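Side-chain contacts in Rho GTPase-activating protein 15 (Homo sapiens, PDB 3BYI), which switches off Rho-type GTPases, RAC1 among them, by stimulating their GTP hydrolysis and so returning them to the GDP-bound state: residues A45-G50 with F151-K156; E114-A119 with N197-L202; T146-F151 with S205-I210. One frame throughout, in Å; residues are numbered along the deposited sequence.

Interaction 1: A45-G50 with F151-K156; sequences AVEKRG and FGHLTK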
loop_
_atom_site.group_PDB
_atom_site.type_symbol
_atom_site.label_atom_id
_atom_site.label_comp_id
_atom_site.label_asym_id
_atom_site.label_seq_id
_atom_site.Cartn_x
_atom_site.Cartn_y
_atom_site.Cartn_z
ATOM N N ALA A 45 7.384 -2.773 -11.698
ATOM C CA ALA A 45 7.925 -1.578 -12.354
ATOM C C ALA A 45 8.889 -0.798 -11.450
ATOM O O ALA A 45 9.895 -0.298 -11.899
ATOM C CB ALA A 45 6.798 -0.675 -12.842
ATOM N N VAL A 46 8.598 -0.752 -10.156
ATOM C CA VAL A 46 9.474 -0.069 -9.213
ATOM C C VAL A 46 10.781 -0.850 -9.016
ATOM O O VAL A 46 11.874 -0.263 -9.035
ATOM C CB VAL A 46 8.731 0.285 -7.862
ATOM C CG1 VAL A 46 9.682 0.912 -6.780
ATOM C CG2 VAL A 46 7.567 1.268 -8.128
ATOM N N GLU A 47 10.686 -2.165 -8.895
ATOM C CA GLU A 47 11.875 -3.010 -8.855
ATOM C C GLU A 47 12.718 -2.946 -10.132
ATOM O O GLU A 47 13.924 -2.959 -10.072
ATOM C CB GLU A 47 11.473 -4.439 -8.489
ATOM C CG GLU A 47 10.886 -4.473 -7.061
ATOM C CD GLU A 47 10.744 -5.835 -6.477
ATOM O OE1 GLU A 47 11.168 -6.812 -7.118
ATOM O OE2 GLU A 47 10.214 -5.939 -5.352
ATOM N N LYS A 48 12.074 -2.844 -11.281
ATOM C CA LYS A 48 12.765 -2.810 -12.558
ATOM C C LYS A 48 13.523 -1.508 -12.747
ATOM O O LYS A 48 14.661 -1.517 -13.189
ATOM C CB LYS A 48 11.766 -2.930 -13.704
ATOM C CG LYS A 48 12.395 -2.810 -15.110
ATOM C CD LYS A 48 11.385 -3.114 -16.178
ATOM C CE LYS A 48 11.994 -3.042 -17.578
ATOM N NZ LYS A 48 10.951 -3.455 -18.583
ATOM N N ARG A 49 12.882 -0.379 -12.443
ATOM C CA ARG A 49 13.468 0.916 -12.744
ATOM C C ARG A 49 13.293 1.994 -11.661
ATOM O O ARG A 49 13.371 3.192 -11.945
ATOM C CB ARG A 49 12.890 1.444 -14.056
ATOM C CG ARG A 49 11.396 1.467 -14.117
ATOM C CD ARG A 49 10.908 1.745 -15.538
ATOM N NE ARG A 49 9.454 1.761 -15.554
ATOM C CZ ARG A 49 8.686 2.836 -15.361
ATOM N NH1 ARG A 49 9.202 4.056 -15.215
ATOM N NH2 ARG A 49 7.367 2.680 -15.375
ATOM N N GLY A 50 13.087 1.591 -10.407
ATOM C CA GLY A 50 12.890 2.581 -9.351
ATOM C C GLY A 50 13.720 2.433 -8.105
ATOM O O GLY A 50 13.635 3.276 -7.248
ATOM N N PHE A 151 5.639 -5.271 1.881
ATOM C CA PHE A 151 6.791 -5.126 2.768
ATOM C C PHE A 151 8.058 -5.821 2.240
ATOM O O PHE A 151 9.153 -5.321 2.414
ATOM C CB PHE A 151 6.433 -5.575 4.184
ATOM C CG PHE A 151 5.525 -4.603 4.883
ATOM C CD1 PHE A 151 4.213 -4.932 5.182
ATOM C CD2 PHE A 151 5.990 -3.342 5.205
ATOM C CE1 PHE A 151 3.378 -4.025 5.799
ATOM C CE2 PHE A 151 5.165 -2.417 5.807
ATOM C CZ PHE A 151 3.850 -2.762 6.102
ATOM N N GLY A 152 7.896 -6.966 1.597
ATOM C CA GLY A 152 9.024 -7.679 0.985
ATOM C C GLY A 152 9.688 -6.800 -0.066
ATOM O O GLY A 152 10.892 -6.700 -0.116
ATOM N N HIS A 153 8.869 -6.156 -0.895
ATOM C CA HIS A 153 9.332 -5.162 -1.859
ATOM C C HIS A 153 10.065 -3.999 -1.203
ATOM O O HIS A 153 11.092 -3.514 -1.702
ATOM C CB HIS A 153 8.105 -4.619 -2.626
ATOM C CG HIS A 153 8.382 -3.400 -3.457
ATOM N ND1 HIS A 153 9.274 -3.391 -4.511
ATOM C CD2 HIS A 153 7.871 -2.155 -3.395
ATOM C CE1 HIS A 153 9.291 -2.189 -5.065
ATOM N NE2 HIS A 153 8.455 -1.417 -4.399
ATOM N N LEU A 154 9.483 -3.493 -0.116
ATOM C CA LEU A 154 10.042 -2.328 0.553
ATOM C C LEU A 154 11.380 -2.628 1.197
ATOM O O LEU A 154 12.200 -1.732 1.328
ATOM C CB LEU A 154 9.042 -1.707 1.566
ATOM C CG LEU A 154 7.715 -1.142 0.970
ATOM C CD1 LEU A 154 6.770 -0.679 2.084
ATOM C CD2 LEU A 154 8.010 -0.018 0.002
ATOM N N THR A 155 11.621 -3.878 1.599
ATOM C CA THR A 155 12.949 -4.225 2.120
ATOM C C THR A 155 14.036 -3.998 1.046
ATOM O O THR A 155 15.201 -3.686 1.390
ATOM C CB THR A 155 13.058 -5.646 2.669
ATOM O OG1 THR A 155 12.995 -6.606 1.599
ATOM C CG2 THR A 155 11.990 -5.899 3.679
ATOM N N LYS A 156 13.661 -4.151 -0.221
ATOM C CA LYS A 156 14.595 -3.896 -1.318
ATOM C C LYS A 156 14.874 -2.388 -1.531
ATOM O O LYS A 156 15.924 -2.004 -2.045
ATOM C CB LYS A 156 14.107 -4.544 -2.620
ATOM C CG LYS A 156 13.970 -6.061 -2.532
ATOM C CD LYS A 156 13.456 -6.612 -3.805
ATOM C CE LYS A 156 13.320 -8.138 -3.790
ATOM N NZ LYS A 156 12.956 -8.641 -5.172
HETATM O O HOH W 1 9.748 -8.142 -3.918
#
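Val-46 meets His-153 at the edge of the imidazole: methyl CG1 lies in the ring plane, 3.5 Å from NE2, and the two side chains cross at about a right angle. One residue on, Glu-47 gives the contact its polar grip. Its extended chain slides past His-153 in the opposite direction, so that carboxylate and ring come nearly coplanar, and CG also touches the ring edge. In this arrangement ND1 of His-153 donates to OE2 of Glu-47 over 2.8 Å, and OE2 receives it on its anti lone pair. The other oxygen, OE1, forms a salt bridge to NZ of Lys-156 at 3.2 Å, the ammonium approaching from above the carboxylate plane. A water donates to Glu-47 OE2 as well and has a weak link to the lysine, so both oxygens have partners. Were Glu-47 replaced by alanine, ND1 of His-153 and the charge of Lys-156 would probably lose their shared mate. The far ring nitrogen, NE2, is hydrogen-bonded to the hydroxyl of Tyr-57, the neighbour in sequence of Arg-58, the predicted arginine finger. Two nearly parallel helices, with segment axes 10.8 Å apart, are thus bridged by polar side chains; the result is a His-carboxylate pair in the all-helical RhoGAP domain, which, through Tyr-57, joins helix 141-159 to the segment carrying the predicted finger.

Interaction 2: E114-A119 with N197-L202; sequences EQFVEA and NQIAEL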
loop_
_atom_site.group_PDB
_atom_site.type_symbol
_atom_site.label_atom_id
_atom_site.label_comp_id
_atom_site.label_asym_id
_atom_site.label_seq_id
_atom_site.Cartn_x
_atom_site.Cartn_y
_atom_site.Cartn_z
ATOM N N GLU A 114 -6.137 -2.076 17.460
ATOM C CA GLU A 114 -5.862 -2.147 18.900
ATOM C C GLU A 114 -4.859 -3.258 19.223
ATOM O O GLU A 114 -3.971 -3.067 20.054
ATOM C CB GLU A 114 -7.145 -2.314 19.723
ATOM N N GLN A 115 -4.982 -4.399 18.537
ATOM C CA GLN A 115 -4.096 -5.545 18.759
ATOM C C GLN A 115 -2.678 -5.282 18.305
ATOM O O GLN A 115 -1.756 -5.733 18.976
ATOM C CB GLN A 115 -4.623 -6.832 18.085
ATOM C CG GLN A 115 -5.711 -7.643 18.871
ATOM C CD GLN A 115 -6.299 -8.849 18.050
ATOM O OE1 GLN A 115 -5.821 -9.985 18.200
ATOM N NE2 GLN A 115 -7.314 -8.598 17.182
ATOM N N PHE A 116 -2.514 -4.616 17.149
ATOM C CA PHE A 116 -1.180 -4.225 16.581
ATOM C C PHE A 116 -0.481 -3.169 17.433
ATOM O O PHE A 116 0.742 -3.223 17.617
ATOM C CB PHE A 116 -1.288 -3.669 15.138
ATOM C CG PHE A 116 -1.344 -4.737 14.038
ATOM C CD1 PHE A 116 -2.516 -4.991 13.352
ATOM C CD2 PHE A 116 -0.217 -5.475 13.704
ATOM C CE1 PHE A 116 -2.571 -5.978 12.347
ATOM C CE2 PHE A 116 -0.255 -6.437 12.700
ATOM C CZ PHE A 116 -1.436 -6.698 12.021
ATOM N N VAL A 117 -1.256 -2.203 17.924
ATOM C CA VAL A 117 -0.741 -1.210 18.892
ATOM C C VAL A 117 -0.229 -1.870 20.168
ATOM O O VAL A 117 0.861 -1.529 20.623
ATOM C CB VAL A 117 -1.808 -0.149 19.289
ATOM C CG1 VAL A 117 -1.308 0.721 20.458
ATOM C CG2 VAL A 117 -2.165 0.713 18.108
ATOM N N GLU A 118 -1.020 -2.773 20.759
ATOM C CA GLU A 118 -0.577 -3.557 21.925
ATOM C C GLU A 118 0.720 -4.290 21.609
ATOM O O GLU A 118 1.614 -4.402 22.470
ATOM C CB GLU A 118 -1.611 -4.620 22.332
ATOM C CG GLU A 118 -2.828 -4.112 23.078
ATOM C CD GLU A 118 -3.748 -5.252 23.570
ATOM O OE1 GLU A 118 -3.402 -6.442 23.359
ATOM O OE2 GLU A 118 -4.813 -4.955 24.175
ATOM N N ALA A 119 0.789 -4.824 20.384
ATOM C CA ALA A 119 1.954 -5.579 19.926
ATOM C C ALA A 119 3.220 -4.748 19.914
ATOM O O ALA A 119 4.224 -5.199 20.460
ATOM C CB ALA A 119 1.718 -6.212 18.545
ATOM N N ASN A 197 3.329 4.475 12.315
ATOM C CA ASN A 197 4.670 4.513 11.753
ATOM C C ASN A 197 5.606 3.470 12.403
ATOM O O ASN A 197 6.432 2.852 11.729
ATOM C CB ASN A 197 5.261 5.904 11.930
ATOM C CG ASN A 197 4.553 6.919 11.069
ATOM O OD1 ASN A 197 3.531 6.609 10.491
ATOM N ND2 ASN A 197 5.081 8.132 10.990
ATOM N N GLN A 198 5.464 3.273 13.708
ATOM C CA GLN A 198 6.251 2.267 14.387
ATOM C C GLN A 198 5.880 0.869 13.941
ATOM O O GLN A 198 6.758 0.020 13.824
ATOM C CB GLN A 198 6.125 2.384 15.902
ATOM C CG GLN A 198 6.943 3.537 16.500
ATOM C CD GLN A 198 8.383 3.502 16.091
ATOM O OE1 GLN A 198 8.835 4.322 15.272
ATOM N NE2 GLN A 198 9.120 2.527 16.635
ATOM N N ILE A 199 4.592 0.619 13.706
ATOM C CA ILE A 199 4.141 -0.690 13.228
ATOM C C ILE A 199 4.682 -0.930 11.832
ATOM O O ILE A 199 5.182 -2.014 11.520
ATOM C CB ILE A 199 2.590 -0.837 13.184
ATOM C CG1 ILE A 199 1.988 -0.829 14.603
ATOM C CG2 ILE A 199 2.213 -2.135 12.486
ATOM C CD1 ILE A 199 0.584 -0.303 14.684
ATOM N N ALA A 200 4.581 0.087 10.970
ATOM C CA ALA A 200 5.124 -0.062 9.616
ATOM C C ALA A 200 6.638 -0.286 9.629
ATOM O O ALA A 200 7.131 -1.121 8.894
ATOM C CB ALA A 200 4.737 1.110 8.709
ATOM N N GLU A 201 7.374 0.464 10.448
ATOM C CA GLU A 201 8.813 0.267 10.592
ATOM C C GLU A 201 9.175 -1.160 11.024
ATOM O O GLU A 201 10.131 -1.755 10.499
ATOM C CB GLU A 201 9.394 1.267 11.601
ATOM C CG GLU A 201 9.545 2.649 11.067
ATOM C CD GLU A 201 10.389 3.559 11.934
ATOM O OE1 GLU A 201 11.376 3.100 12.531
ATOM O OE2 GLU A 201 10.050 4.755 12.005
ATOM N N LEU A 202 8.429 -1.718 11.979
ATOM C CA LEU A 202 8.729 -3.079 12.452
ATOM C C LEU A 202 8.453 -4.130 11.376
ATOM O O LEU A 202 9.225 -5.111 11.235
ATOM C CB LEU A 202 7.922 -3.448 13.692
ATOM C CG LEU A 202 8.294 -4.784 14.358
ATOM C CD1 LEU A 202 9.756 -4.754 14.916
ATOM C CD2 LEU A 202 7.309 -5.075 15.428
#
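The phenyl ring of Phe-116 is the flat group here, and methyl CG2 of Ile-199 approaches it obliquely, 4.3 Å from CD2. Another ring, that of Phe-108, meets it edge-to-face, which makes Phe-116 part of an aromatic pair as well as of this interface. The setting is the helical RhoGAP fold, where helix 110-120 packs on helix 189-205 through a small, buried patch of apolar side chains. Across the two segments the backbones come nearest at Phe-116 and Ile-199, whose CA atoms are 7.2 Å apart. Ile-199 does most of the reaching: CG1 stands anti to its own carbonyl carbon (chi1 -67°), which directs the longer branch at the opposing helix while CG2 faces the phenyl side. Thus one isoleucine straddles both the side chain and the main chain of Phe-116. Its surroundings extend the hydrophobic layer, for Ile-199 also touches Leu-180 of helix 168-180 and Ile-120 one turn along from Phe-116. The terminal methyl CD1 of Ile-199 rests 3.9 Å from CB of Phe-116 and 4.2 Å from the backbone N of Val-117.

Interaction 3: T146-F151 with S205-I210; sequences TMKVLF and SEYSKI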
loop_
_atom_site.group_PDB
_atom_site.type_symbol
_atom_site.label_atom_id
_atom_site.label_comp_id
_atom_site.label_asym_id
_atom_site.label_seq_id
_atom_site.Cartn_x
_atom_site.Cartn_y
_atom_site.Cartn_z
ATOM N N THR A 146 -0.941 -9.580 0.754
ATOM C CA THR A 146 -0.617 -8.246 0.216
ATOM C C THR A 146 0.447 -7.493 1.093
ATOM O O THR A 146 1.360 -6.829 0.572
ATOM C CB THR A 146 -1.919 -7.455 0.023
ATOM O OG1 THR A 146 -2.725 -8.195 -0.882
ATOM C CG2 THR A 146 -1.721 -6.018 -0.555
ATOM N N MET A 147 0.338 -7.622 2.414
ATOM C CA MET A 147 1.385 -7.119 3.304
ATOM C C MET A 147 2.718 -7.756 3.022
ATOM O O MET A 147 3.732 -7.077 2.964
ATOM C CB MET A 147 1.046 -7.398 4.775
ATOM C CG MET A 147 0.007 -6.455 5.350
ATOM S SD MET A 147 -0.272 -6.826 7.054
ATOM C CE MET A 147 -1.865 -6.017 7.330
ATOM N N LYS A 148 2.738 -9.074 2.875
ATOM C CA LYS A 148 4.003 -9.768 2.600
ATOM C C LYS A 148 4.654 -9.275 1.311
ATOM O O LYS A 148 5.834 -8.955 1.286
ATOM C CB LYS A 148 3.792 -11.265 2.520
ATOM C CG LYS A 148 5.092 -12.053 2.469
ATOM C CD LYS A 148 4.859 -13.530 2.403
ATOM C CE LYS A 148 6.195 -14.305 2.413
ATOM N NZ LYS A 148 5.985 -15.674 3.008
ATOM N N VAL A 149 3.872 -9.210 0.241
ATOM C CA VAL A 149 4.375 -8.748 -1.043
ATOM C C VAL A 149 4.865 -7.266 -0.943
ATOM O O VAL A 149 5.964 -6.943 -1.397
ATOM C CB VAL A 149 3.301 -8.986 -2.161
ATOM C CG1 VAL A 149 3.571 -8.176 -3.388
ATOM C CG2 VAL A 149 3.205 -10.477 -2.536
ATOM N N LEU A 150 4.068 -6.382 -0.351
ATOM C CA LEU A 150 4.453 -4.980 -0.262
ATOM C C LEU A 150 5.678 -4.771 0.658
ATOM O O LEU A 150 6.647 -4.165 0.269
ATOM C CB LEU A 150 3.267 -4.121 0.183
ATOM C CG LEU A 150 3.553 -2.631 0.378
ATOM C CD1 LEU A 150 3.880 -1.907 -0.922
ATOM C CD2 LEU A 150 2.388 -2.019 1.075
ATOM N N PHE A 151 5.639 -5.271 1.881
ATOM C CA PHE A 151 6.791 -5.126 2.768
ATOM C C PHE A 151 8.058 -5.821 2.240
ATOM O O PHE A 151 9.153 -5.321 2.414
ATOM C CB PHE A 151 6.433 -5.575 4.184
ATOM C CG PHE A 151 5.525 -4.603 4.883
ATOM C CD1 PHE A 151 4.213 -4.932 5.182
ATOM C CD2 PHE A 151 5.990 -3.342 5.205
ATOM C CE1 PHE A 151 3.378 -4.025 5.799
ATOM C CE2 PHE A 151 5.165 -2.417 5.807
ATOM C CZ PHE A 151 3.850 -2.762 6.102
ATOM N N SER A 205 11.534 -3.590 9.004
ATOM C CA SER A 205 12.853 -3.938 9.518
ATOM C C SER A 205 12.952 -5.404 10.004
ATOM O O SER A 205 14.028 -5.956 10.052
ATOM C CB SER A 205 13.285 -2.956 10.620
ATOM O OG SER A 205 12.444 -3.071 11.752
ATOM N N GLU A 206 11.832 -6.020 10.362
ATOM C CA GLU A 206 11.836 -7.406 10.822
ATOM C C GLU A 206 11.009 -8.284 9.906
ATOM O O GLU A 206 10.452 -9.297 10.330
ATOM C CB GLU A 206 11.327 -7.514 12.257
ATOM C CG GLU A 206 12.164 -6.759 13.293
ATOM C CD GLU A 206 13.561 -7.328 13.499
ATOM O OE1 GLU A 206 13.880 -8.410 12.953
ATOM O OE2 GLU A 206 14.351 -6.683 14.223
ATOM N N TYR A 207 10.962 -7.897 8.639
ATOM C CA TYR A 207 10.230 -8.624 7.605
ATOM C C TYR A 207 10.468 -10.137 7.646
ATOM O O TYR A 207 9.537 -10.922 7.637
ATOM C CB TYR A 207 10.669 -8.125 6.218
ATOM C CG TYR A 207 10.041 -8.925 5.083
ATOM C CD1 TYR A 207 8.730 -8.671 4.675
ATOM C CD2 TYR A 207 10.731 -9.944 4.456
ATOM C CE1 TYR A 207 8.141 -9.399 3.675
ATOM C CE2 TYR A 207 10.138 -10.687 3.457
ATOM C CZ TYR A 207 8.836 -10.415 3.071
ATOM O OH TYR A 207 8.236 -11.127 2.049
ATOM N N SER A 208 11.745 -10.525 7.656
ATOM C CA SER A 208 12.124 -11.927 7.547
ATOM C C SER A 208 11.574 -12.732 8.687
ATOM O O SER A 208 11.037 -13.800 8.465
ATOM C CB SER A 208 13.640 -12.101 7.496
ATOM O OG SER A 208 14.156 -11.632 6.264
ATOM N N LYS A 209 11.692 -12.224 9.909
ATOM C CA LYS A 209 11.171 -12.973 11.062
ATOM C C LYS A 209 9.640 -12.918 11.125
ATOM O O LYS A 209 9.024 -13.832 11.655
ATOM C CB LYS A 209 11.778 -12.523 12.387
ATOM C CG LYS A 209 13.288 -12.554 12.419
ATOM C CD LYS A 209 13.843 -12.443 13.839
ATOM C CE LYS A 209 15.340 -12.232 13.815
ATOM N N ILE A 210 9.018 -11.860 10.610
ATOM C CA ILE A 210 7.557 -11.738 10.694
ATOM C C ILE A 210 6.896 -12.571 9.598
ATOM O O ILE A 210 5.956 -13.299 9.856
ATOM C CB ILE A 210 7.072 -10.257 10.636
ATOM C CG1 ILE A 210 7.495 -9.515 11.914
ATOM C CG2 ILE A 210 5.551 -10.172 10.447
ATOM C CD1 ILE A 210 7.453 -8.019 11.784
#
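Tyr-207 brings the CD1-CE1 side of its ring up to the backbone of one helical turn, reaching from Phe-151 back to Lys-148, and this is where packing is close. CD1 of Tyr-207 is 3.8 Å from the backbone C of Phe-151 and 3.9 Å from the CB of Phe-151. CE1 of Tyr-207 comes within 3.4 Å of the backbone O of Lys-148, which lies near the ring plane at the edge. With CG anti to the backbone N (chi1 175°), the ring is carried over to helix 141-159. Its hydroxyl ends beside the start of the lysine chain, OH to CG of Lys-148 being 3.3 Å, and the two side chains cross at about a right angle. Farther out the contact becomes looser. The lysine runs on extended beyond CG, with CE still 3.8 Å from the tyrosine OH, and both residues are partly exposed. There the ammonium turns to another partner, donating a hydrogen bond to the carbonyl oxygen of Phe-211, whose ring also meets that of Tyr-207. The chemistry is therefore split along one lysine: its methylenes lie beside the phenol's outer end, and its charged tip holds the main chain of the same short helix, so that partial covering of a ring and a hydrogen bond to the main chain together join the last helix to helix 141-159.

Helix 141-159 joins interactions 1 and 3, whose centres are 13 Å apart and which share Phe-151: one side of this helix faces helix 37-49, while another receives the closing helix 207-211. Interaction 2 lies 13 Å from interaction 3 and 22 Å from interaction 1. It uses helix 189-205, which is followed, after the break at Glu-206, by helix 207-211, and it touches interaction 3 where Leu-202 O meets Ile-210 CD1. Along the chain the segments of every pair of contacts alternate, so early, middle and late helices interlock within one RhoGAP domain. Only interaction 1 reaches toward the predicted arginine finger; the other two join the domain's C-terminal helices to its body.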